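PDB 1Q35: iron binding protein FbpA from Mannheimia haemolytica, which binds ferric iron in the periplasm and probably delivers it, as solute-binding proteins do, to a membrane transporter for uptake. Local coordinates for residues 71-75 against 92-96; 82-88 against 270-274; 263-269 against 276-281. One frame throughout, in Å; residues are numbered along the deposited sequence.

Interaction 1 (71-75 against 92-96); sequences LAQKI and NDQWF
Ile75 and Asp93 join two irregular segments by a single backbone hydrogen bond, in a loop-to-loop contact that brackets helix 78-83 at the edge of one lobe. The bond, from Ile75 N to Asp93 O, is 2.9 Å long and nearly straight at 166°. The same oxygen also receives a CH...O contact from Lys74 CA at 3.4 Å. A second backbone link runs through water 1, which donates to Gln73 O and to Gln94 O. On the inner side Ile75 meets the Phe96 ring at its outer end: Ile75 CB lies 3.9 Å from Phe96 CZ, and Ile75 O approaches the ring edge near its plane. Branched and aromatic residues suit this buried side, where Val247 and Ile250 of helix 243-254 add to the packing. Toward solvent, the aliphatic parts of Lys74 and Gln94 cross at a slant, CG to CG at 3.6 Å. Lys74 CG is anti to the carbonyl carbon (chi1 -63°), which places the start of its flexible chain over Gln94, and the rest, bent at chi3 (70°), passes the backbone carbonyl of Asn92. Gln73 turns away and hydrogen-bonds Ala237 O and Lys243 NZ. The arrangement is a loop closure leading into strand 96-108 of a type 2 periplasmic binding protein fold, away from the iron-binding tyrosines.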
loop_
_atom_site.group_PDB
_atom_site.type_symbol
_atom_site.label_atom_id
_atom_site.label_comp_id
_atom_site.label_asym_id
_atom_site.label_seq_id
_atom_site.Cartn_x
_atom_site.Cartn_y
_atom_site.Cartn_z
ATOM N N LEU A 71 2.773 16.756 -12.410
ATOM C CA LEU A 71 2.656 17.461 -11.138
ATOM C C LEU A 71 3.859 17.234 -10.228
ATOM O O LEU A 71 3.884 17.742 -9.114
ATOM C CB LEU A 71 1.371 17.043 -10.423
ATOM C CG LEU A 71 0.086 17.307 -11.206
ATOM C CD1 LEU A 71 -1.100 16.701 -10.489
ATOM C CD2 LEU A 71 -0.123 18.800 -11.419
ATOM N N ALA A 72 4.849 16.482 -10.710
ATOM C CA ALA A 72 6.079 16.213 -9.970
ATOM C C ALA A 72 7.255 16.920 -10.627
ATOM O O ALA A 72 7.113 17.524 -11.693
ATOM C CB ALA A 72 6.340 14.721 -9.936
ATOM N N GLN A 73 8.417 16.829 -9.991
ATOM C CA GLN A 73 9.672 17.261 -10.605
ATOM C C GLN A 73 10.795 16.269 -10.338
ATOM O O GLN A 73 10.742 15.482 -9.387
ATOM C CB GLN A 73 10.072 18.663 -10.135
ATOM C CG GLN A 73 10.312 18.814 -8.643
ATOM C CD GLN A 73 10.854 20.195 -8.309
ATOM O OE1 GLN A 73 11.935 20.567 -8.777
ATOM N NE2 GLN A 73 10.104 20.965 -7.540
ATOM N N LYS A 74 11.818 16.324 -11.184
ATOM C CA LYS A 74 12.951 15.419 -11.109
ATOM C C LYS A 74 13.898 15.808 -9.985
ATOM O O LYS A 74 14.282 16.974 -9.857
ATOM C CB LYS A 74 13.710 15.412 -12.437
ATOM C CG LYS A 74 12.885 14.894 -13.600
ATOM C CD LYS A 74 13.599 15.071 -14.929
ATOM C CE LYS A 74 14.791 14.143 -15.064
ATOM N NZ LYS A 74 15.078 13.828 -16.495
ATOM N N ILE A 75 14.277 14.820 -9.180
ATOM C CA ILE A 75 15.181 15.009 -8.056
ATOM C C ILE A 75 16.389 14.107 -8.242
ATOM O O ILE A 75 16.268 12.880 -8.276
ATOM C CB ILE A 75 14.477 14.665 -6.727
ATOM C CG1 ILE A 75 13.189 15.481 -6.554
ATOM C CG2 ILE A 75 15.429 14.869 -5.552
ATOM C CD1 ILE A 75 13.395 16.986 -6.444
ATOM N N ASN A 92 13.515 7.841 -14.127
ATOM C CA ASN A 92 13.496 9.256 -14.508
ATOM C C ASN A 92 13.375 10.233 -13.318
ATOM O O ASN A 92 13.050 11.404 -13.509
ATOM C CB ASN A 92 12.343 9.481 -15.501
ATOM C CG ASN A 92 12.405 10.830 -16.206
ATOM O OD1 ASN A 92 11.392 11.526 -16.313
ATOM N ND2 ASN A 92 13.581 11.198 -16.698
ATOM N N ASP A 93 13.612 9.740 -12.099
ATOM C CA ASP A 93 13.834 10.578 -10.908
ATOM C C ASP A 93 12.653 11.427 -10.416
ATOM O O ASP A 93 12.860 12.388 -9.680
ATOM C CB ASP A 93 15.047 11.501 -11.117
ATOM C CG ASP A 93 16.330 10.744 -11.377
ATOM O OD1 ASP A 93 16.477 9.585 -10.931
ATOM O OD2 ASP A 93 17.271 11.258 -12.021
ATOM N N GLN A 94 11.422 11.063 -10.762
ATOM C CA GLN A 94 10.263 11.851 -10.333
ATOM C C GLN A 94 9.458 11.243 -9.177
ATOM O O GLN A 94 8.565 11.898 -8.653
ATOM C CB GLN A 94 9.332 12.117 -11.512
ATOM C CG GLN A 94 9.932 13.005 -12.589
ATOM C CD GLN A 94 8.873 13.593 -13.485
ATOM O OE1 GLN A 94 8.399 12.928 -14.406
ATOM N NE2 GLN A 94 8.473 14.827 -13.205
ATOM N N TRP A 95 9.758 10.003 -8.797
ATOM C CA TRP A 95 9.107 9.380 -7.642
ATOM C C TRP A 95 10.052 8.400 -6.967
ATOM O O TRP A 95 10.946 7.838 -7.592
ATOM C CB TRP A 95 7.779 8.705 -8.023
ATOM C CG TRP A 95 7.902 7.560 -8.989
ATOM C CD1 TRP A 95 7.703 7.606 -10.339
ATOM C CD2 TRP A 95 8.231 6.195 -8.683
ATOM N NE1 TRP A 95 7.909 6.365 -10.892
ATOM C CE2 TRP A 95 8.232 5.478 -9.898
ATOM C CE3 TRP A 95 8.540 5.505 -7.503
ATOM C CZ2 TRP A 95 8.526 4.114 -9.970
ATOM C CZ3 TRP A 95 8.828 4.144 -7.576
ATOM C CH2 TRP A 95 8.821 3.470 -8.802
ATOM N N PHE A 96 9.813 8.179 -5.676
ATOM C CA PHE A 96 10.704 7.399 -4.826
ATOM C C PHE A 96 9.911 6.542 -3.856
ATOM O O PHE A 96 9.080 7.039 -3.107
ATOM C CB PHE A 96 11.642 8.334 -4.069
ATOM C CG PHE A 96 12.419 9.219 -4.981
ATOM C CD1 PHE A 96 11.915 10.457 -5.357
ATOM C CD2 PHE A 96 13.600 8.777 -5.549
ATOM C CE1 PHE A 96 12.600 11.259 -6.259
ATOM C CE2 PHE A 96 14.294 9.579 -6.441
ATOM C CZ PHE A 96 13.789 10.814 -6.798
HETATM O O HOH W 1 9.588 13.966 -7.235
#

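Interaction 2 (82-88 against 270-274); sequences KNIPAQF and PVKEG
Val271 supplies the apolar centre, spreading its two methyls over different neighbours. Val271 CG1 packs 4.0 Å from Phe88 CB, oblique to the aromatic ring, while CG2 reaches Ile84 CG1 at 4.1 Å. With CG1 turned trans to the carbonyl carbon (chi1 -63°), the compact, branched valine can serve both at once. Phe88 holds its ring beneath its neighbour Gln87, whose CG sits over the ring centre. Pro85 comes next: its CD lies only 3.0 Å from Val271 O, a close approach of a ring CH2 to a carbonyl. Its rigid ring follows the end of helix 78-83, where Ile84 leaves helical geometry. Farther out, Lys272 crosses Asn83 at a slant, its chain extended until it bends at the last torsion, and its NZ donates to Asn83 OD1 at 3.0 Å from 45° above the carbonyl plane, not directed at a lone pair. Asn83 ND2 is held by Ser254, which fixes the amide. Lys82 NZ lies 4.3 Å from Lys272 NZ, a like-charge approach perhaps eased by the Lys272 bond. Water 2 accepts from Glu273 N and lies 2.7 Å from Asn83 O. This is the C-terminal end of helix 78-83 packed on the loop after strand 269-270, in the two-lobed fold of a periplasmic binding protein.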
loop_
_atom_site.group_PDB
_atom_site.type_symbol
_atom_site.label_atom_id
_atom_site.label_comp_id
_atom_site.label_asym_id
_atom_site.label_seq_id
_atom_site.Cartn_x
_atom_site.Cartn_y
_atom_site.Cartn_z
ATOM N N LYS A 82 21.959 6.140 -3.201
ATOM C CA LYS A 82 22.640 5.194 -2.326
ATOM C C LYS A 82 21.649 4.387 -1.490
ATOM O O LYS A 82 21.823 3.182 -1.296
ATOM C CB LYS A 82 23.593 5.945 -1.390
ATOM C CG LYS A 82 24.475 5.050 -0.524
ATOM C CD LYS A 82 25.321 5.867 0.445
ATOM C CE LYS A 82 25.982 4.990 1.502
ATOM N NZ LYS A 82 25.237 5.006 2.788
ATOM N N ASN A 83 20.605 5.058 -1.011
ATOM C CA ASN A 83 19.691 4.473 -0.030
ATOM C C ASN A 83 18.578 3.633 -0.642
ATOM O O ASN A 83 18.195 2.613 -0.073
ATOM C CB ASN A 83 19.076 5.571 0.840
ATOM C CG ASN A 83 20.059 6.146 1.842
ATOM O OD1 ASN A 83 21.103 5.553 2.122
ATOM N ND2 ASN A 83 19.727 7.304 2.394
ATOM N N ILE A 84 18.052 4.061 -1.785
ATOM C CA ILE A 84 16.905 3.403 -2.409
ATOM C C ILE A 84 17.370 2.585 -3.612
ATOM O O ILE A 84 17.888 3.155 -4.575
ATOM C CB ILE A 84 15.847 4.443 -2.855
ATOM C CG1 ILE A 84 15.436 5.333 -1.674
ATOM C CG2 ILE A 84 14.636 3.728 -3.470
ATOM C CD1 ILE A 84 14.478 6.461 -2.037
ATOM N N PRO A 85 17.213 1.262 -3.576
ATOM C CA PRO A 85 17.546 0.435 -4.738
ATOM C C PRO A 85 16.804 0.913 -5.980
ATOM O O PRO A 85 15.680 1.404 -5.869
ATOM C CB PRO A 85 17.075 -0.962 -4.322
ATOM C CG PRO A 85 17.114 -0.948 -2.848
ATOM C CD PRO A 85 16.735 0.445 -2.444
ATOM N N ALA A 86 17.432 0.771 -7.144
ATOM C CA ALA A 86 16.889 1.301 -8.393
ATOM C C ALA A 86 15.482 0.795 -8.717
ATOM O O ALA A 86 14.687 1.515 -9.311
ATOM C CB ALA A 86 17.839 0.993 -9.551
ATOM N N GLN A 87 15.175 -0.440 -8.322
ATOM C CA GLN A 87 13.875 -1.034 -8.621
ATOM C C GLN A 87 12.720 -0.412 -7.834
ATOM O O GLN A 87 11.565 -0.657 -8.155
ATOM C CB GLN A 87 13.903 -2.549 -8.387
ATOM C CG GLN A 87 13.955 -2.977 -6.925
ATOM C CD GLN A 87 13.629 -4.441 -6.731
ATOM O OE1 GLN A 87 14.459 -5.203 -6.238
ATOM N NE2 GLN A 87 12.420 -4.840 -7.111
ATOM N N PHE A 88 13.043 0.382 -6.814
ATOM C CA PHE A 88 12.031 1.027 -5.975
ATOM C C PHE A 88 11.976 2.539 -6.157
ATOM O O PHE A 88 11.414 3.232 -5.324
ATOM C CB PHE A 88 12.277 0.682 -4.503
ATOM C CG PHE A 88 12.224 -0.791 -4.216
ATOM C CD1 PHE A 88 11.129 -1.547 -4.618
ATOM C CD2 PHE A 88 13.272 -1.424 -3.572
ATOM C CE1 PHE A 88 11.076 -2.911 -4.368
ATOM C CE2 PHE A 88 13.223 -2.794 -3.317
ATOM C CZ PHE A 88 12.122 -3.532 -3.717
ATOM N N PRO A 270 11.441 -2.129 4.763
ATOM C CA PRO A 270 12.253 -1.005 4.283
ATOM C C PRO A 270 12.699 -1.225 2.847
ATOM O O PRO A 270 12.900 -2.366 2.440
ATOM C CB PRO A 270 13.474 -1.013 5.213
ATOM C CG PRO A 270 13.073 -1.791 6.386
ATOM C CD PRO A 270 12.036 -2.776 5.944
ATOM N N VAL A 271 12.842 -0.149 2.079
ATOM C CA VAL A 271 13.518 -0.252 0.781
ATOM C C VAL A 271 15.043 -0.283 0.937
ATOM O O VAL A 271 15.739 -0.857 0.102
ATOM C CB VAL A 271 13.119 0.873 -0.211
ATOM C CG1 VAL A 271 11.633 0.791 -0.543
ATOM C CG2 VAL A 271 13.496 2.261 0.307
ATOM N N LYS A 272 15.560 0.323 2.001
ATOM C CA LYS A 272 17.008 0.436 2.181
ATOM C C LYS A 272 17.599 -0.906 2.598
ATOM O O LYS A 272 17.148 -1.519 3.564
ATOM C CB LYS A 272 17.344 1.508 3.217
ATOM C CG LYS A 272 18.842 1.767 3.381
ATOM C CD LYS A 272 19.099 2.979 4.257
ATOM C CE LYS A 272 20.547 3.053 4.729
ATOM N NZ LYS A 272 21.523 2.940 3.616
ATOM N N GLU A 273 18.604 -1.360 1.856
ATOM C CA GLU A 273 19.279 -2.619 2.149
ATOM C C GLU A 273 20.043 -2.533 3.466
ATOM O O GLU A 273 20.587 -1.486 3.816
ATOM C CB GLU A 273 20.235 -2.991 1.012
ATOM C CG GLU A 273 19.529 -3.336 -0.286
ATOM C CD GLU A 273 20.489 -3.802 -1.362
ATOM O OE1 GLU A 273 20.781 -5.017 -1.415
ATOM O OE2 GLU A 273 20.952 -2.950 -2.150
ATOM N N GLY A 274 20.054 -3.641 4.202
ATOM C CA GLY A 274 20.752 -3.713 5.474
ATOM C C GLY A 274 19.918 -3.299 6.672
ATOM O O GLY A 274 20.386 -3.390 7.804
HETATM O O HOH W 2 19.906 0.547 -0.038
HETATM O O HOH W 3 20.856 0.116 -2.516
#

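Interaction 3 (263-269 against 276-281); sequences AELNHEY and EPSAIV
Tyr269 overlaps Val281 obliquely, its ring carbon CE2 only 3.3 Å from Val281 CG1, a tight fit of aromatic carbon and methyl. The other methyl, Val281 CG2, turns to His267, lying 3.7 Å from His267 CB near the plane of the imidazole. Val281 CG1 points away from its own backbone N (chi1 169°, anti), and the branched side chain thus divides itself between the Tyr269 ring and the backbone oxygen and CB of His267. Water 8 extends the first pairing at the phenol, accepting from Tyr269 OH and donating to Val281 O.

Ser278 forms the polar centre. As N-cap of helix 279-283, its OG accepts from Val281 N, and it also shares a 2.8 Å hydrogen bond with His267 ND1, in the imidazole plane; either of these two may be the donor. Serine suits the place because its short hydroxyl, lying between N and carbonyl carbon (chi1 70°), reaches both partners. His267 begins the turn after helix 256-266 with positive phi, and its NE2 bonds Asp205, so both ring nitrogens are held and the ring's rotation is fixed.

On the buried side Ala263, small enough for close approach, sets CB 3.3 Å from Glu276 O. Toward solvent, Glu264 bends back alongside Ser278, its carboxylate linked through waters 5, 6 and 7 to Ala279 N, Glu276 O and Pro277 O. Inside, water 4 joins Ala263 O, Glu268 O and Ser278 N.

The side chain of His267 lies about 4 Å from that of Tyr198, an iron ligand, though no iron is bound here. The chain from Asp205 through His267 to Ser278 may act as a second-shell network tying the turn beside the iron site to a helix N-terminus.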
loop_
_atom_site.group_PDB
_atom_site.type_symbol
_atom_site.label_atom_id
_atom_site.label_comp_id
_atom_site.label_asym_id
_atom_site.label_seq_id
_atom_site.Cartn_x
_atom_site.Cartn_y
_atom_site.Cartn_z
ATOM N N ALA A 263 10.378 0.034 9.711
ATOM C CA ALA A 263 10.430 -1.393 10.027
ATOM C C ALA A 263 9.809 -1.689 11.390
ATOM O O ALA A 263 8.939 -2.548 11.506
ATOM C CB ALA A 263 11.864 -1.891 9.993
ATOM N N GLU A 264 10.241 -0.955 12.409
ATOM C CA GLU A 264 9.943 -1.315 13.795
ATOM C C GLU A 264 8.601 -0.802 14.270
ATOM O O GLU A 264 7.921 -1.475 15.044
ATOM C CB GLU A 264 11.034 -0.793 14.732
ATOM C CG GLU A 264 12.396 -1.431 14.511
ATOM C CD GLU A 264 12.430 -2.916 14.831
ATOM O OE1 GLU A 264 13.275 -3.617 14.246
ATOM O OE2 GLU A 264 11.624 -3.381 15.663
ATOM N N LEU A 265 8.217 0.391 13.823
ATOM C CA LEU A 265 6.953 1.002 14.217
ATOM C C LEU A 265 5.799 0.631 13.293
ATOM O O LEU A 265 4.681 0.421 13.751
ATOM C CB LEU A 265 7.074 2.526 14.269
ATOM C CG LEU A 265 8.127 3.109 15.212
ATOM C CD1 LEU A 265 8.050 4.630 15.209
ATOM C CD2 LEU A 265 7.973 2.568 16.629
ATOM N N ASN A 266 6.057 0.583 11.992
ATOM C CA ASN A 266 4.994 0.325 11.027
ATOM C C ASN A 266 4.893 -1.129 10.576
ATOM O O ASN A 266 3.891 -1.495 9.978
ATOM C CB ASN A 266 5.160 1.194 9.779
ATOM C CG ASN A 266 4.813 2.653 10.008
ATOM O OD1 ASN A 266 4.627 3.108 11.140
ATOM N ND2 ASN A 266 4.734 3.404 8.911
ATOM N N HIS A 267 5.926 -1.937 10.818
ATOM C CA HIS A 267 5.952 -3.334 10.356
ATOM C C HIS A 267 5.888 -3.456 8.837
ATOM O O HIS A 267 5.331 -4.415 8.302
ATOM C CB HIS A 267 4.870 -4.151 11.059
ATOM C CG HIS A 267 5.065 -4.183 12.533
ATOM N ND1 HIS A 267 6.077 -4.907 13.123
ATOM C CD2 HIS A 267 4.440 -3.516 13.529
ATOM C CE1 HIS A 267 6.040 -4.714 14.427
ATOM N NE2 HIS A 267 5.057 -3.877 14.701
ATOM N N GLU A 268 6.497 -2.480 8.161
ATOM C CA GLU A 268 6.647 -2.488 6.716
ATOM C C GLU A 268 8.033 -2.993 6.350
ATOM O O GLU A 268 8.904 -3.145 7.205
ATOM C CB GLU A 268 6.427 -1.086 6.150
ATOM C CG GLU A 268 4.995 -0.611 6.269
ATOM C CD GLU A 268 4.811 0.767 5.690
ATOM O OE1 GLU A 268 4.577 0.877 4.464
ATOM O OE2 GLU A 268 4.912 1.738 6.462
ATOM N N TYR A 269 8.227 -3.279 5.071
ATOM C CA TYR A 269 9.533 -3.685 4.573
ATOM C C TYR A 269 10.307 -2.442 4.133
ATOM O O TYR A 269 9.872 -1.748 3.225
ATOM C CB TYR A 269 9.387 -4.658 3.400
ATOM C CG TYR A 269 8.678 -5.938 3.790
ATOM C CD1 TYR A 269 7.361 -6.180 3.416
ATOM C CD2 TYR A 269 9.330 -6.908 4.556
ATOM C CE1 TYR A 269 6.706 -7.357 3.795
ATOM C CE2 TYR A 269 8.686 -8.085 4.935
ATOM C CZ TYR A 269 7.378 -8.300 4.554
ATOM O OH TYR A 269 6.726 -9.456 4.929
ATOM N N GLU A 276 16.962 -4.300 8.930
ATOM C CA GLU A 276 16.178 -5.488 9.249
ATOM C C GLU A 276 14.708 -5.128 9.456
ATOM O O GLU A 276 14.399 -4.067 9.999
ATOM C CB GLU A 276 16.717 -6.165 10.514
ATOM C CG GLU A 276 18.079 -6.819 10.348
ATOM C CD GLU A 276 18.038 -8.056 9.471
ATOM O OE1 GLU A 276 18.853 -8.147 8.527
ATOM O OE2 GLU A 276 17.190 -8.941 9.720
ATOM N N PRO A 277 13.798 -6.006 9.038
ATOM C CA PRO A 277 12.400 -5.878 9.455
ATOM C C PRO A 277 12.285 -6.101 10.959
ATOM O O PRO A 277 13.243 -6.557 11.595
ATOM C CB PRO A 277 11.693 -7.002 8.687
ATOM C CG PRO A 277 12.625 -7.367 7.591
ATOM C CD PRO A 277 13.995 -7.175 8.163
ATOM N N SER A 278 11.129 -5.777 11.517
ATOM C CA SER A 278 10.851 -6.037 12.924
ATOM C C SER A 278 10.877 -7.534 13.215
ATOM O O SER A 278 10.789 -8.361 12.306
ATOM C CB SER A 278 9.482 -5.480 13.299
ATOM O OG SER A 278 8.447 -6.242 12.692
ATOM N N ALA A 279 10.982 -7.880 14.493
ATOM C CA ALA A 279 10.936 -9.274 14.915
ATOM C C ALA A 279 9.622 -9.936 14.494
ATOM O O ALA A 279 9.617 -11.085 14.067
ATOM C CB ALA A 279 11.136 -9.392 16.423
ATOM N N ILE A 280 8.508 -9.215 14.600
ATOM C CA ILE A 280 7.224 -9.755 14.160
ATOM C C ILE A 280 7.270 -10.073 12.659
ATOM O O ILE A 280 6.904 -11.168 12.231
ATOM C CB ILE A 280 6.071 -8.781 14.499
ATOM C CG1 ILE A 280 5.777 -8.817 16.005
ATOM C CG2 ILE A 280 4.816 -9.119 13.696
ATOM C CD1 ILE A 280 4.791 -7.768 16.485
ATOM N N VAL A 281 7.740 -9.123 11.857
ATOM C CA VAL A 281 7.728 -9.288 10.407
ATOM C C VAL A 281 8.702 -10.395 9.983
ATOM O O VAL A 281 8.392 -11.212 9.120
ATOM C CB VAL A 281 8.039 -7.948 9.705
ATOM C CG1 VAL A 281 8.303 -8.151 8.223
ATOM C CG2 VAL A 281 6.894 -6.976 9.914
HETATM O O HOH W 4 9.249 -4.505 9.615
HETATM O O HOH W 5 11.253 -5.840 16.589
HETATM O O HOH W 6 14.887 -2.612 12.239
HETATM O O HOH W 7 14.256 -6.092 14.124
HETATM O O HOH W 8 8.261 -11.141 6.393
#

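Overall arrangement
From the N terminus, interaction 1 comes first: 71-75 meets 92-96 across a short loop that contains helix 78-83. Segment 82-88, inside that loop, reaches far forward to 270-274, so interaction 2 crosses interaction 1, and the two touch where Trp95 and Phe96 pack on Phe88 and Ile84. Interaction 3 closes the local loop between helices 256-266 and 279-283, with 270-274 inside it; interactions 2 and 3 therefore cross as well and meet at Pro270 and Ala263. Interactions 1 and 3 lie in series without touching, about 27 Å apart between centres. Interaction 2 thus ties the end of helix 78-83 to the loop after strand 269-270, and only interaction 3 lies near the iron-binding tyrosines.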